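Local coordinates for protein putative Glycosidase (Bacteroides thetaiotaomicron, PDB 3R67) that is a putative glycosidase of the beta-fructosidase clan, mainly beta with little helix, whose precise function is not established, at residues A[199-204]-A[209-214]; A[194-199]-A[292-297]. All coordinates share one frame; numbering follows the deposited sequence.

Contact 1 of 2, residues A[199-204]-A[209-214]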
loop_
_atom_site.group_PDB
_atom_site.type_symbol
_atom_site.label_atom_id
_atom_site.label_comp_id
_atom_site.label_asym_id
_atom_site.label_seq_id
_atom_site.Cartn_x
_atom_site.Cartn_y
_atom_site.Cartn_z
ATOM N N LYS A 199 -0.644 -15.854 -16.142
ATOM C CA LYS A 199 -1.441 -15.238 -15.075
ATOM C C LYS A 199 -0.806 -13.974 -14.509
ATOM O O LYS A 199 0.405 -13.756 -14.635
ATOM C CB LYS A 199 -1.607 -16.236 -13.900
ATOM C CG LYS A 199 -2.344 -17.529 -14.171
ATOM C CD LYS A 199 -2.178 -18.433 -12.940
ATOM C CE LYS A 199 -2.818 -19.795 -13.052
ATOM N NZ LYS A 199 -2.192 -20.632 -14.111
ATOM N N TYR A 200 -1.623 -13.174 -13.821
ATOM C CA TYR A 200 -1.219 -12.031 -13.027
ATOM C C TYR A 200 -1.121 -12.518 -11.603
ATOM O O TYR A 200 -1.841 -13.452 -11.239
ATOM C CB TYR A 200 -2.174 -10.856 -13.198
ATOM C CG TYR A 200 -2.279 -10.377 -14.623
ATOM C CD1 TYR A 200 -1.217 -9.719 -15.237
ATOM C CD2 TYR A 200 -3.472 -10.495 -15.331
ATOM C CE1 TYR A 200 -1.320 -9.236 -16.536
ATOM C CE2 TYR A 200 -3.585 -10.017 -16.635
ATOM C CZ TYR A 200 -2.503 -9.390 -17.233
ATOM O OH TYR A 200 -2.594 -8.905 -18.512
ATOM N N TRP A 201 -0.208 -11.954 -10.813
ATOM C CA TRP A 201 0.055 -12.420 -9.449
ATOM C C TRP A 201 0.054 -11.297 -8.436
ATOM O O TRP A 201 0.476 -10.180 -8.749
ATOM C CB TRP A 201 1.439 -13.107 -9.419
ATOM C CG TRP A 201 1.530 -14.347 -10.266
ATOM C CD1 TRP A 201 1.657 -14.405 -11.624
ATOM C CD2 TRP A 201 1.539 -15.701 -9.806
ATOM N NE1 TRP A 201 1.677 -15.714 -12.042
ATOM C CE2 TRP A 201 1.606 -16.533 -10.948
ATOM C CE3 TRP A 201 1.483 -16.300 -8.533
ATOM C CZ2 TRP A 201 1.638 -17.930 -10.858
ATOM C CZ3 TRP A 201 1.502 -17.688 -8.445
ATOM C CH2 TRP A 201 1.568 -18.485 -9.598
HETATM N N MSE A 202 -0.377 -11.602 -7.199
HETATM C CA MSE A 202 -0.294 -10.619 -6.111
HETATM C C MSE A 202 -0.053 -11.256 -4.757
HETATM O O MSE A 202 -0.572 -12.328 -4.465
HETATM C CB MSE A 202 -1.549 -9.737 -5.989
HETATM C CG MSE A 202 -2.797 -10.464 -5.490
HETATM SE SE MSE A 202 -4.283 -9.250 -5.152
HETATM C CE MSE A 202 -3.957 -8.239 -6.487
ATOM N N TYR A 203 0.669 -10.531 -3.907
ATOM C CA TYR A 203 0.840 -10.819 -2.492
ATOM C C TYR A 203 -0.166 -9.976 -1.780
ATOM O O TYR A 203 -0.321 -8.810 -2.152
ATOM C CB TYR A 203 2.279 -10.555 -2.020
ATOM C CG TYR A 203 3.310 -11.359 -2.769
ATOM C CD1 TYR A 203 3.633 -12.656 -2.376
ATOM C CD2 TYR A 203 3.961 -10.830 -3.883
ATOM C CE1 TYR A 203 4.555 -13.417 -3.088
ATOM C CE2 TYR A 203 4.898 -11.579 -4.591
ATOM C CZ TYR A 203 5.183 -12.873 -4.194
ATOM O OH TYR A 203 6.089 -13.618 -4.895
ATOM N N TRP A 204 -0.911 -10.535 -0.833
ATOM C CA TRP A 204 -1.865 -9.712 -0.112
ATOM C C TRP A 204 -1.967 -10.214 1.323
ATOM O O TRP A 204 -1.720 -11.389 1.590
ATOM C CB TRP A 204 -3.254 -9.700 -0.818
ATOM C CG TRP A 204 -3.987 -10.998 -0.692
ATOM C CD1 TRP A 204 -3.848 -12.107 -1.478
ATOM C CD2 TRP A 204 -4.915 -11.347 0.338
ATOM N NE1 TRP A 204 -4.634 -13.130 -0.996
ATOM C CE2 TRP A 204 -5.281 -12.698 0.135
ATOM C CE3 TRP A 204 -5.455 -10.655 1.439
ATOM C CZ2 TRP A 204 -6.195 -13.353 0.962
ATOM C CZ3 TRP A 204 -6.323 -11.324 2.284
ATOM C CH2 TRP A 204 -6.688 -12.654 2.039
ATOM N N VAL A 209 0.756 -13.420 4.683
ATOM C CA VAL A 209 0.771 -13.095 3.262
ATOM C C VAL A 209 0.284 -14.317 2.489
ATOM O O VAL A 209 0.812 -15.418 2.642
ATOM C CB VAL A 209 2.166 -12.610 2.776
ATOM C CG1 VAL A 209 2.161 -12.316 1.287
ATOM C CG2 VAL A 209 2.636 -11.385 3.559
ATOM N N ASN A 210 -0.743 -14.100 1.666
ATOM C CA ASN A 210 -1.276 -15.101 0.749
ATOM C C ASN A 210 -0.900 -14.673 -0.667
ATOM O O ASN A 210 -0.550 -13.514 -0.880
ATOM C CB ASN A 210 -2.809 -15.271 0.936
ATOM C CG ASN A 210 -3.494 -16.207 -0.048
ATOM O OD1 ASN A 210 -4.287 -15.787 -0.882
ATOM N ND2 ASN A 210 -3.130 -17.469 -0.050
ATOM N N VAL A 211 -0.942 -15.601 -1.626
ATOM C CA VAL A 211 -0.679 -15.297 -3.032
ATOM C C VAL A 211 -1.970 -15.553 -3.794
ATOM O O VAL A 211 -2.604 -16.592 -3.609
ATOM C CB VAL A 211 0.528 -16.077 -3.626
ATOM C CG1 VAL A 211 0.686 -15.807 -5.126
ATOM C CG2 VAL A 211 1.821 -15.754 -2.876
ATOM N N ALA A 212 -2.394 -14.571 -4.593
ATOM C CA ALA A 212 -3.588 -14.686 -5.425
ATOM C C ALA A 212 -3.211 -14.506 -6.884
ATOM O O ALA A 212 -2.210 -13.840 -7.174
ATOM C CB ALA A 212 -4.634 -13.664 -5.004
ATOM N N THR A 213 -3.997 -15.107 -7.804
ATOM C CA THR A 213 -3.743 -14.984 -9.241
ATOM C C THR A 213 -5.007 -14.480 -9.957
ATOM O O THR A 213 -6.122 -14.591 -9.437
ATOM C CB THR A 213 -3.252 -16.309 -9.854
ATOM O OG1 THR A 213 -4.290 -17.288 -9.855
ATOM C CG2 THR A 213 -2.000 -16.851 -9.180
ATOM N N SER A 214 -4.816 -13.922 -11.162
ATOM C CA SER A 214 -5.897 -13.389 -12.002
ATOM C C SER A 214 -5.554 -13.512 -13.478
ATOM O O SER A 214 -4.376 -13.551 -13.829
ATOM C CB SER A 214 -6.154 -11.921 -11.659
ATOM O OG SER A 214 -7.275 -11.385 -12.337
#
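Trp204 and Asn210 meet side by side through unlike first torsions. Trp204 CG lies between its backbone N and carbonyl carbon (chi1 72°), while Asn210 CG is anti to its backbone N (chi1 175°). This brings Trp204 NE1 to Asn210 OD1 at 2.7 Å. The N-H uses a lone pair in the amide plane, but the bond is bent, 135° at the hydrogen. The indole and amide planes stand nearly perpendicular. Asn210 ND2 is held in turn by the carbonyls of Met223 and Leu231, so both ends of the buried amide are satisfied. On the same face, Ala212 CB touches CG of Met202, modelled as selenomethionine, at 3.7 Å.

On the other face of the hairpin, Thr213 CG2 sits over the six-membered ring of Trp201, 3.6 Å from its centroid, a CH-pi contact. Val211 CG1 meets the edge of that indole at CE3, 3.5 Å away. The second methyl, Val211 CG2, packs on Tyr203 CE1 at 3.6 Å. Six backbone hydrogen bonds join the antiparallel strands, two at each of the pairs Tyr200-Ser214, Met202-Ala212 and Trp204-Asn210.

The hairpin belongs to a mixed sheet, consistent with part of the five-bladed beta-propeller of this clan. Strand 180-187 runs antiparallel to 199-204, and Tyr203 reaches beyond it to Cys248 and Ala252 of strand 245-255. Strand 221-222 pairs with 210-214.

Contact 2 of 2, residues A[194-199]-A[292-297]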
loop_
_atom_site.group_PDB
_atom_site.type_symbol
_atom_site.label_atom_id
_atom_site.label_comp_id
_atom_site.label_asym_id
_atom_site.label_seq_id
_atom_site.Cartn_x
_atom_site.Cartn_y
_atom_site.Cartn_z
ATOM N N ALA A 194 3.490 -7.562 -14.420
ATOM C CA ALA A 194 4.109 -8.749 -15.024
ATOM C C ALA A 194 3.135 -9.937 -15.123
ATOM O O ALA A 194 2.336 -10.180 -14.218
ATOM C CB ALA A 194 5.326 -9.169 -14.213
ATOM N N LYS A 195 3.268 -10.706 -16.195
ATOM C CA LYS A 195 2.499 -11.910 -16.447
ATOM C C LYS A 195 3.452 -13.087 -16.355
ATOM O O LYS A 195 4.468 -13.101 -17.051
ATOM C CB LYS A 195 1.799 -11.805 -17.811
ATOM C CG LYS A 195 0.516 -12.611 -17.934
ATOM C CD LYS A 195 -0.296 -12.112 -19.118
ATOM C CE LYS A 195 -1.666 -12.725 -19.177
ATOM N NZ LYS A 195 -2.488 -12.120 -20.257
ATOM N N ILE A 196 3.195 -14.006 -15.415
ATOM C CA ILE A 196 3.992 -15.219 -15.161
ATOM C C ILE A 196 3.069 -16.416 -15.329
ATOM O O ILE A 196 1.986 -16.434 -14.724
ATOM C CB ILE A 196 4.672 -15.176 -13.748
ATOM C CG1 ILE A 196 5.575 -13.928 -13.588
ATOM C CG2 ILE A 196 5.442 -16.474 -13.437
ATOM C CD1 ILE A 196 6.049 -13.637 -12.145
ATOM N N ASP A 197 3.476 -17.395 -16.170
ATOM C CA ASP A 197 2.740 -18.635 -16.471
ATOM C C ASP A 197 1.288 -18.299 -16.947
ATOM O O ASP A 197 0.340 -18.964 -16.526
ATOM C CB ASP A 197 2.729 -19.559 -15.219
ATOM C CG ASP A 197 2.584 -21.063 -15.450
ATOM O OD1 ASP A 197 2.346 -21.475 -16.617
ATOM O OD2 ASP A 197 2.758 -21.832 -14.473
ATOM N N GLY A 198 1.154 -17.264 -17.783
ATOM C CA GLY A 198 -0.123 -16.818 -18.341
ATOM C C GLY A 198 -1.098 -16.179 -17.364
ATOM O O GLY A 198 -2.264 -15.974 -17.715
ATOM N N LYS A 199 -0.644 -15.854 -16.142
ATOM C CA LYS A 199 -1.441 -15.238 -15.075
ATOM C C LYS A 199 -0.806 -13.974 -14.509
ATOM O O LYS A 199 0.405 -13.756 -14.635
ATOM C CB LYS A 199 -1.607 -16.236 -13.900
ATOM C CG LYS A 199 -2.344 -17.529 -14.171
ATOM C CD LYS A 199 -2.178 -18.433 -12.940
ATOM C CE LYS A 199 -2.818 -19.795 -13.052
ATOM N NZ LYS A 199 -2.192 -20.632 -14.111
ATOM N N LYS A 292 10.007 -17.871 -11.033
ATOM C CA LYS A 292 9.170 -18.823 -11.788
ATOM C C LYS A 292 7.986 -19.340 -10.940
ATOM O O LYS A 292 6.956 -19.738 -11.506
ATOM C CB LYS A 292 10.006 -20.009 -12.301
ATOM C CG LYS A 292 10.935 -19.614 -13.438
ATOM C CD LYS A 292 11.755 -20.810 -13.928
ATOM C CE LYS A 292 12.287 -20.652 -15.328
ATOM N NZ LYS A 292 11.211 -20.822 -16.343
ATOM N N ASP A 293 8.145 -19.333 -9.597
ATOM C CA ASP A 293 7.121 -19.737 -8.628
ATOM C C ASP A 293 7.025 -18.647 -7.548
ATOM O O ASP A 293 7.713 -18.723 -6.526
ATOM C CB ASP A 293 7.412 -21.123 -8.034
ATOM C CG ASP A 293 6.371 -21.639 -7.050
ATOM O OD1 ASP A 293 5.355 -20.940 -6.832
ATOM O OD2 ASP A 293 6.553 -22.767 -6.526
ATOM N N PRO A 294 6.147 -17.630 -7.753
ATOM C CA PRO A 294 6.043 -16.522 -6.781
ATOM C C PRO A 294 5.614 -16.966 -5.365
ATOM O O PRO A 294 5.696 -16.146 -4.460
ATOM C CB PRO A 294 4.964 -15.620 -7.411
ATOM C CG PRO A 294 5.060 -15.892 -8.879
ATOM C CD PRO A 294 5.286 -17.376 -8.932
ATOM N N THR A 295 5.207 -18.236 -5.152
ATOM C CA THR A 295 4.833 -18.716 -3.806
ATOM C C THR A 295 6.058 -19.276 -3.062
ATOM O O THR A 295 5.969 -19.567 -1.865
ATOM C CB THR A 295 3.721 -19.793 -3.866
ATOM O OG1 THR A 295 4.255 -21.012 -4.378
ATOM C CG2 THR A 295 2.482 -19.345 -4.654
ATOM N N LYS A 296 7.192 -19.433 -3.762
ATOM C CA LYS A 296 8.390 -20.029 -3.187
ATOM C C LYS A 296 9.347 -18.960 -2.608
ATOM O O LYS A 296 10.034 -18.258 -3.354
ATOM C CB LYS A 296 9.104 -20.860 -4.260
ATOM C CG LYS A 296 10.255 -21.707 -3.738
ATOM C CD LYS A 296 10.865 -22.498 -4.890
ATOM C CE LYS A 296 12.016 -23.319 -4.431
ATOM N N LEU A 297 9.428 -18.902 -1.265
ATOM C CA LEU A 297 10.285 -17.968 -0.538
ATOM C C LEU A 297 11.734 -18.429 -0.584
ATOM O O LEU A 297 12.027 -19.593 -0.275
ATOM C CB LEU A 297 9.800 -17.846 0.922
ATOM C CG LEU A 297 10.506 -16.833 1.843
ATOM C CD1 LEU A 297 10.262 -15.387 1.395
ATOM C CD2 LEU A 297 10.003 -16.969 3.240
#
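Ile196 opens a type I' beta turn that ends at Lys199, and faces a type I turn running from Asp293 to Lys296. Two backbone bonds close the first turn, Ile196 N to Lys199 O at 2.9 Å and Lys199 N to Ile196 O at 3.0 Å. Asp197 and Gly198 hold its two middle positions, both with positive phi. The second turn is closed by Lys296 N to Asp293 O, 2.9 Å. The backbones stay well apart, with the nearest CA atoms, those of Ile196 and Lys292, separated by 7.2 Å.

The contact is small and apolar. Ile196 CG1 is anti to its carbonyl carbon (chi1 -58°), and the extended branch (chi2 168°) carries CD1 to Pro294 CG at 4.1 Å. The two side chains lie alongside each other, pointing opposite ways. The other branch, Ile196 CG2, comes to 4.1 Å from Lys292 O. Within 292-297, Asp293 OD1 accepts from Thr295 OG1 at 2.7 Å and from Thr295 N at 3.2 Å, both from one face of the carboxylate. The bond from the backbone N makes an Asx turn.

The contact joins a beta-hairpin turn to an inter-strand loop of what is probably the clan's propeller fold. Ile196 and Pro294 both also pack on Ile259 of strand 258-266. Ile196 touches Met254 of strand 245-255. The segment 292-297 leads from strand 282-289 into strand 297-300.

Contacts 1 and 2 are neighbours, their centres about 9 Å apart, and share Lys199. The type I' turn of contact 2 links strand 190-196 to strand 199-204, the first strand of the contact 1 hairpin. Two probable hydrogen bonds tie them together. Trp201 NE1 lies 2.8 Å from Ile196 O, and Tyr203 OH lies 2.6 Å from Pro294 O. Trp201 also packs against the proline, with CE3 3.6 Å from Pro294 CG. Together the contacts join the hairpin to the loop between strands 282-289 and 297-300. Trp201 therefore meets both segments of contact 2.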